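Local structure of nicotinamide-nucleotide adenylyltransferase NadR family / Ribosylnicotinamide kinase (Lactococcus lactis subsp. cremoris, 6GYE) at residues N115-A129 with F136-R150. The protein probably phosphorylates nicotinamide riboside, which it binds, and joins the resulting mononucleotide to an adenylyl group on the route to NAD+. Numbering follows the deposited sequence.
With SO4 (sulfate ion), chain E.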
loop_
_atom_site.group_PDB
_atom_site.type_symbol
_atom_site.label_atom_id
_atom_site.label_comp_id
_atom_site.label_asym_id
_atom_site.label_seq_id
_atom_site.Cartn_x
_atom_site.Cartn_y
_atom_site.Cartn_z
ATOM N N ASN A 115 28.181 -15.293 22.923
ATOM C CA ASN A 115 29.530 -14.915 22.530
ATOM C C ASN A 115 30.170 -16.078 21.780
ATOM O O ASN A 115 29.600 -17.170 21.691
ATOM C CB ASN A 115 30.382 -14.551 23.753
ATOM C CG ASN A 115 29.802 -13.408 24.556
ATOM O OD1 ASN A 115 29.145 -12.523 24.013
ATOM N ND2 ASN A 115 30.046 -13.421 25.863
ATOM N N ASP A 116 31.377 -15.839 21.261
ATOM C CA ASP A 116 32.096 -16.829 20.454
ATOM C C ASP A 116 31.251 -17.293 19.268
ATOM O O ASP A 116 31.047 -18.489 19.044
ATOM C CB ASP A 116 32.538 -18.014 21.306
ATOM C CG ASP A 116 33.209 -17.579 22.580
ATOM O OD1 ASP A 116 34.208 -16.836 22.487
ATOM O OD2 ASP A 116 32.723 -17.955 23.668
ATOM N N LEU A 117 30.739 -16.328 18.513
ATOM C CA LEU A 117 29.895 -16.647 17.376
ATOM C C LEU A 117 30.732 -16.996 16.159
ATOM O O LEU A 117 31.896 -16.608 16.040
ATOM C CB LEU A 117 29.000 -15.472 17.014
ATOM C CG LEU A 117 28.125 -14.869 18.100
ATOM C CD1 LEU A 117 27.368 -13.726 17.457
ATOM C CD2 LEU A 117 27.185 -15.915 18.694
ATOM N N SER A 118 30.104 -17.714 15.237
ATOM C CA SER A 118 30.600 -17.888 13.877
ATOM C C SER A 118 29.600 -17.174 12.976
ATOM O O SER A 118 28.473 -17.647 12.794
ATOM C CB SER A 118 30.752 -19.362 13.510
ATOM O OG SER A 118 31.238 -19.507 12.181
ATOM N N VAL A 119 29.991 -16.014 12.464
ATOM C CA VAL A 119 29.109 -15.143 11.704
ATOM C C VAL A 119 29.493 -15.174 10.232
ATOM O O VAL A 119 30.682 -15.120 9.884
ATOM C CB VAL A 119 29.165 -13.707 12.252
ATOM C CG1 VAL A 119 28.322 -12.789 11.388
ATOM C CG2 VAL A 119 28.667 -13.679 13.678
ATOM N N THR A 120 28.479 -15.256 9.368
ATOM C CA THR A 120 28.644 -15.205 7.919
ATOM C C THR A 120 27.832 -14.045 7.350
ATOM O O THR A 120 26.620 -13.971 7.562
ATOM C CB THR A 120 28.225 -16.527 7.268
ATOM O OG1 THR A 120 28.957 -17.601 7.860
ATOM C CG2 THR A 120 28.485 -16.507 5.767
ATOM N N PHE A 121 28.500 -13.147 6.631
ATOM C CA PHE A 121 27.846 -12.072 5.891
ATOM C C PHE A 121 27.510 -12.536 4.471
ATOM O O PHE A 121 28.395 -12.984 3.739
ATOM C CB PHE A 121 28.764 -10.846 5.828
ATOM C CG PHE A 121 28.956 -10.143 7.145
ATOM C CD1 PHE A 121 27.995 -9.270 7.627
ATOM C CD2 PHE A 121 30.103 -10.346 7.894
ATOM C CE1 PHE A 121 28.172 -8.624 8.832
ATOM C CE2 PHE A 121 30.290 -9.695 9.111
ATOM C CZ PHE A 121 29.332 -8.837 9.574
ATOM N N TYR A 122 26.243 -12.412 4.072
ATOM C CA TYR A 122 25.828 -12.679 2.693
ATOM C C TYR A 122 25.764 -11.344 1.960
ATOM O O TYR A 122 24.892 -10.521 2.236
ATOM C CB TYR A 122 24.494 -13.434 2.651
ATOM C CG TYR A 122 24.597 -14.763 3.389
ATOM C CD1 TYR A 122 25.028 -15.921 2.738
ATOM C CD2 TYR A 122 24.321 -14.846 4.757
ATOM C CE1 TYR A 122 25.164 -17.130 3.423
ATOM C CE2 TYR A 122 24.452 -16.049 5.445
ATOM C CZ TYR A 122 24.870 -17.189 4.776
ATOM O OH TYR A 122 25.002 -18.374 5.477
ATOM N N VAL A 123 26.685 -11.146 1.017
ATOM C CA VAL A 123 26.973 -9.851 0.407
ATOM C C VAL A 123 26.869 -9.969 -1.105
ATOM O O VAL A 123 27.350 -10.942 -1.692
ATOM C CB VAL A 123 28.376 -9.354 0.819
ATOM C CG1 VAL A 123 28.796 -8.153 -0.001
ATOM C CG2 VAL A 123 28.378 -9.008 2.292
ATOM N N GLY A 124 26.263 -8.965 -1.738
ATOM C CA GLY A 124 25.981 -9.031 -3.160
ATOM C C GLY A 124 26.810 -8.183 -4.110
ATOM O O GLY A 124 26.644 -8.304 -5.325
ATOM N N GLU A 125 27.679 -7.315 -3.586
ATOM C CA GLU A 125 28.565 -6.464 -4.376
ATOM C C GLU A 125 30.001 -6.685 -3.930
ATOM O O GLU A 125 30.274 -6.777 -2.731
ATOM C CB GLU A 125 28.235 -4.973 -4.217
ATOM C CG GLU A 125 27.058 -4.475 -5.018
ATOM C CD GLU A 125 25.824 -4.337 -4.158
ATOM O OE1 GLU A 125 25.939 -4.564 -2.934
ATOM O OE2 GLU A 125 24.744 -4.008 -4.699
ATOM N N LEU A 126 30.921 -6.772 -4.891
ATOM C CA LEU A 126 32.302 -7.091 -4.537
ATOM C C LEU A 126 32.920 -6.018 -3.653
ATOM O O LEU A 126 33.786 -6.324 -2.826
ATOM C CB LEU A 126 33.168 -7.271 -5.788
ATOM C CG LEU A 126 33.021 -8.446 -6.758
ATOM C CD1 LEU A 126 33.546 -9.724 -6.114
ATOM C CD2 LEU A 126 31.586 -8.625 -7.249
ATOM N N GLU A 127 32.494 -4.763 -3.805
ATOM C CA GLU A 127 33.076 -3.699 -2.994
ATOM C C GLU A 127 32.751 -3.879 -1.519
ATOM O O GLU A 127 33.628 -3.723 -0.661
ATOM C CB GLU A 127 32.581 -2.338 -3.478
ATOM C CG GLU A 127 33.122 -1.173 -2.665
ATOM C CD GLU A 127 33.036 0.151 -3.400
ATOM O OE1 GLU A 127 32.125 0.314 -4.241
ATOM O OE2 GLU A 127 33.889 1.026 -3.141
ATOM N N TYR A 128 31.510 -4.239 -1.209
ATOM C CA TYR A 128 31.137 -4.433 0.186
ATOM C C TYR A 128 31.939 -5.561 0.809
ATOM O O TYR A 128 32.447 -5.429 1.931
ATOM C CB TYR A 128 29.635 -4.691 0.291
ATOM C CG TYR A 128 28.851 -3.406 0.216
ATOM C CD1 TYR A 128 28.682 -2.755 -1.000
ATOM C CD2 TYR A 128 28.304 -2.822 1.358
ATOM C CE1 TYR A 128 27.982 -1.568 -1.089
ATOM C CE2 TYR A 128 27.599 -1.628 1.280
ATOM C CZ TYR A 128 27.439 -1.007 0.049
ATOM O OH TYR A 128 26.748 0.179 -0.058
ATOM N N ALA A 129 32.095 -6.666 0.081
ATOM C CA ALA A 129 32.857 -7.789 0.603
ATOM C C ALA A 129 34.267 -7.367 0.983
ATOM O O ALA A 129 34.714 -7.608 2.112
ATOM C CB ALA A 129 32.885 -8.915 -0.423
ATOM N N PHE A 136 36.915 -6.661 10.214
ATOM C CA PHE A 136 36.447 -7.571 11.251
ATOM C C PHE A 136 37.036 -7.159 12.599
ATOM O O PHE A 136 38.264 -7.059 12.727
ATOM C CB PHE A 136 36.852 -9.008 10.927
ATOM C CG PHE A 136 36.177 -9.575 9.715
ATOM C CD1 PHE A 136 34.958 -9.081 9.288
ATOM C CD2 PHE A 136 36.750 -10.624 9.022
ATOM C CE1 PHE A 136 34.333 -9.610 8.185
ATOM C CE2 PHE A 136 36.131 -11.160 7.922
ATOM C CZ PHE A 136 34.918 -10.655 7.501
ATOM N N PRO A 137 36.215 -6.932 13.618
ATOM C CA PRO A 137 36.742 -6.543 14.927
ATOM C C PRO A 137 37.210 -7.740 15.738
ATOM O O PRO A 137 36.829 -8.889 15.497
ATOM C CB PRO A 137 35.551 -5.857 15.604
ATOM C CG PRO A 137 34.324 -6.317 14.860
ATOM C CD PRO A 137 34.755 -7.123 13.653
ATOM N N ALA A 138 38.073 -7.439 16.711
ATOM C CA ALA A 138 38.588 -8.437 17.646
ATOM C C ALA A 138 37.640 -8.504 18.836
ATOM O O ALA A 138 37.912 -7.993 19.924
ATOM C CB ALA A 138 40.007 -8.093 18.069
ATOM N N ASP A 139 36.489 -9.142 18.610
ATOM C CA ASP A 139 35.432 -9.209 19.608
ATOM C C ASP A 139 35.162 -10.630 20.089
ATOM O O ASP A 139 34.148 -10.860 20.758
ATOM C CB ASP A 139 34.146 -8.591 19.052
ATOM C CG ASP A 139 33.689 -9.258 17.768
ATOM O OD1 ASP A 139 34.300 -10.270 17.366
ATOM O OD2 ASP A 139 32.717 -8.761 17.159
ATOM N N GLY A 140 36.028 -11.586 19.762
ATOM C CA GLY A 140 35.803 -12.967 20.120
ATOM C C GLY A 140 34.983 -13.766 19.127
ATOM O O GLY A 140 34.804 -14.974 19.336
ATOM N N ASN A 141 34.464 -13.137 18.070
ATOM C CA ASN A 141 33.727 -13.834 17.021
ATOM C C ASN A 141 34.619 -14.227 15.848
ATOM O O ASN A 141 35.650 -13.609 15.576
ATOM C CB ASN A 141 32.583 -12.977 16.484
ATOM C CG ASN A 141 31.477 -12.796 17.477
ATOM O OD1 ASN A 141 31.249 -13.644 18.344
ATOM N ND2 ASN A 141 30.774 -11.682 17.361
ATOM N N GLN A 142 34.173 -15.256 15.134
ATOM C CA GLN A 142 34.745 -15.675 13.866
ATOM C C GLN A 142 33.852 -15.160 12.740
ATOM O O GLN A 142 32.638 -15.393 12.745
ATOM C CB GLN A 142 34.861 -17.198 13.805
ATOM C CG GLN A 142 35.669 -17.724 12.620
ATOM C CD GLN A 142 35.484 -19.221 12.392
ATOM O OE1 GLN A 142 34.369 -19.748 12.485
ATOM N NE2 GLN A 142 36.585 -19.918 12.129
ATOM N N TYR A 143 34.449 -14.432 11.803
ATOM C CA TYR A 143 33.733 -13.781 10.720
ATOM C C TYR A 143 34.150 -14.314 9.367
ATOM O O TYR A 143 35.331 -14.572 9.121
ATOM C CB TYR A 143 33.959 -12.278 10.732
ATOM C CG TYR A 143 33.307 -11.609 11.898
ATOM C CD1 TYR A 143 31.926 -11.409 11.909
ATOM C CD2 TYR A 143 34.052 -11.182 12.994
ATOM C CE1 TYR A 143 31.301 -10.797 12.973
ATOM C CE2 TYR A 143 33.435 -10.560 14.073
ATOM C CZ TYR A 143 32.052 -10.375 14.052
ATOM O OH TYR A 143 31.405 -9.772 15.102
ATOM N N ALA A 144 33.164 -14.455 8.489
ATOM C CA ALA A 144 33.395 -14.800 7.102
ATOM C C ALA A 144 32.419 -13.990 6.263
ATOM O O ALA A 144 31.302 -13.692 6.692
ATOM C CB ALA A 144 33.225 -16.309 6.843
ATOM N N VAL A 145 32.852 -13.635 5.064
ATOM C CA VAL A 145 32.027 -12.928 4.100
ATOM C C VAL A 145 31.845 -13.869 2.927
ATOM O O VAL A 145 32.816 -14.462 2.449
ATOM C CB VAL A 145 32.660 -11.595 3.664
ATOM C CG1 VAL A 145 31.950 -11.046 2.451
ATOM C CG2 VAL A 145 32.588 -10.601 4.792
ATOM N N GLU A 146 30.611 -14.027 2.496
ATOM C CA GLU A 146 30.248 -14.921 1.411
ATOM C C GLU A 146 29.513 -14.122 0.347
ATOM O O GLU A 146 28.509 -13.466 0.639
ATOM C CB GLU A 146 29.354 -16.042 1.969
ATOM C CG GLU A 146 28.715 -16.986 0.981
ATOM C CD GLU A 146 28.103 -18.216 1.663
ATOM O OE1 GLU A 146 28.604 -18.613 2.747
ATOM O OE2 GLU A 146 27.126 -18.788 1.107
ATOM N N ILE A 147 29.988 -14.204 -0.878
ATOM C CA ILE A 147 29.386 -13.470 -1.979
ATOM C C ILE A 147 28.210 -14.276 -2.499
ATOM O O ILE A 147 28.336 -15.471 -2.789
ATOM C CB ILE A 147 30.420 -13.204 -3.089
ATOM C CG1 ILE A 147 31.517 -12.275 -2.575
ATOM C CG2 ILE A 147 29.750 -12.707 -4.366
ATOM C CD1 ILE A 147 32.848 -12.609 -3.105
ATOM N N ALA A 148 27.052 -13.638 -2.565
ATOM C CA ALA A 148 25.855 -14.230 -3.133
ATOM C C ALA A 148 25.472 -13.426 -4.363
ATOM O O ALA A 148 25.606 -12.201 -4.381
ATOM C CB ALA A 148 24.705 -14.236 -2.126
ATOM N N ASP A 149 24.971 -14.105 -5.377
ATOM C CA ASP A 149 24.547 -13.410 -6.579
ATOM C C ASP A 149 23.173 -12.796 -6.321
ATOM O O ASP A 149 22.223 -13.505 -5.975
ATOM C CB ASP A 149 24.521 -14.377 -7.753
ATOM C CG ASP A 149 24.419 -13.679 -9.073
ATOM O OD1 ASP A 149 24.044 -12.486 -9.063
ATOM O OD2 ASP A 149 24.749 -14.310 -10.112
ATOM N N ARG A 150 23.087 -11.474 -6.419
ATOM C CA ARG A 150 21.852 -10.759 -6.145
ATOM C C ARG A 150 21.213 -10.217 -7.407
ATOM O O ARG A 150 20.148 -9.596 -7.329
ATOM C CB ARG A 150 22.094 -9.601 -5.165
ATOM C CG ARG A 150 22.409 -10.009 -3.735
ATOM C CD ARG A 150 21.197 -10.568 -3.011
ATOM N NE ARG A 150 20.265 -9.555 -2.496
ATOM C CZ ARG A 150 20.162 -9.221 -1.205
ATOM N NH1 ARG A 150 19.271 -8.307 -0.799
ATOM N NH2 ARG A 150 20.956 -9.802 -0.309
HETATM S S SO4 E . 17.155 -5.010 -2.539
HETATM O O1 SO4 E . 17.317 -6.458 -2.608
HETATM O O2 SO4 E . 15.736 -4.642 -2.475
HETATM O O3 SO4 E . 17.875 -4.593 -1.341
HETATM O O4 SO4 E . 17.711 -4.349 -3.719
#
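Phe121 and Tyr143 meet on the closely packed face of two parallel strands, 118-123 and 142-147, with Phe121 CE2 3.7 Å from Tyr143 CD1. The Tyr143 ring also runs alongside Val119, whose CB and CG1 touch its CD1–CE1 side. Phe136 turns back over the strand and sets one ring face on Tyr143 CB, while Val145 CG2 lies at its edge. Farther along, Val145 CG1 reaches Ala129 CB at 3.7 Å, where helix 126-133 rests on the sheet; Leu104 and Ile108 of helix 95-110 also pack on Phe121.

Seven backbone hydrogen bonds, from Gln142 N to Leu117 O through Ala148 N to Val123 O, join the strands. With the helix between them they form a beta-alpha-beta unit at one margin of the five-stranded parallel sheet, in the order 3-2-1-4-5 of a Rossmann-like nucleotidyltransferase domain. Before the first of these bonds, Asn141 OD1 accepts a hydrogen bond from Leu117 N at 2.7 Å, the donor tilted 32° from the carbonyl plane. The amide is steadied from its other end: ND2 gives a straight bond (177°) to Tyr143 OH, which in turn donates to the syn lone pair of Asp139 OD2, an oxygen shared with His109.

The face bearing Ser118, Thr120, Tyr122, Gln142 and Glu146 is looser and more open to solvent. With CG anti to the backbone N (chi1 172°) and the chain extended, Glu146 lies alongside Tyr122, Glu146 OE2 3.5 Å from Tyr122 CE1, near the ring plane at its edge. Thr120 CG2 sits over one face of that ring, toward its rim, and Ser118 OG donates to Gln142 OE1 at 3.2 Å. Past the strand ends, Arg150 CG packs 3.7 Å from Gly124 CA; the bent Arg150 chain carries NH1 to Phe20 O and an oxygen of a sulfate, probably from the crystallisation liquor, also hydrogen-bonded by His30 NE2 and the backbone amides of Thr22 and Phe23.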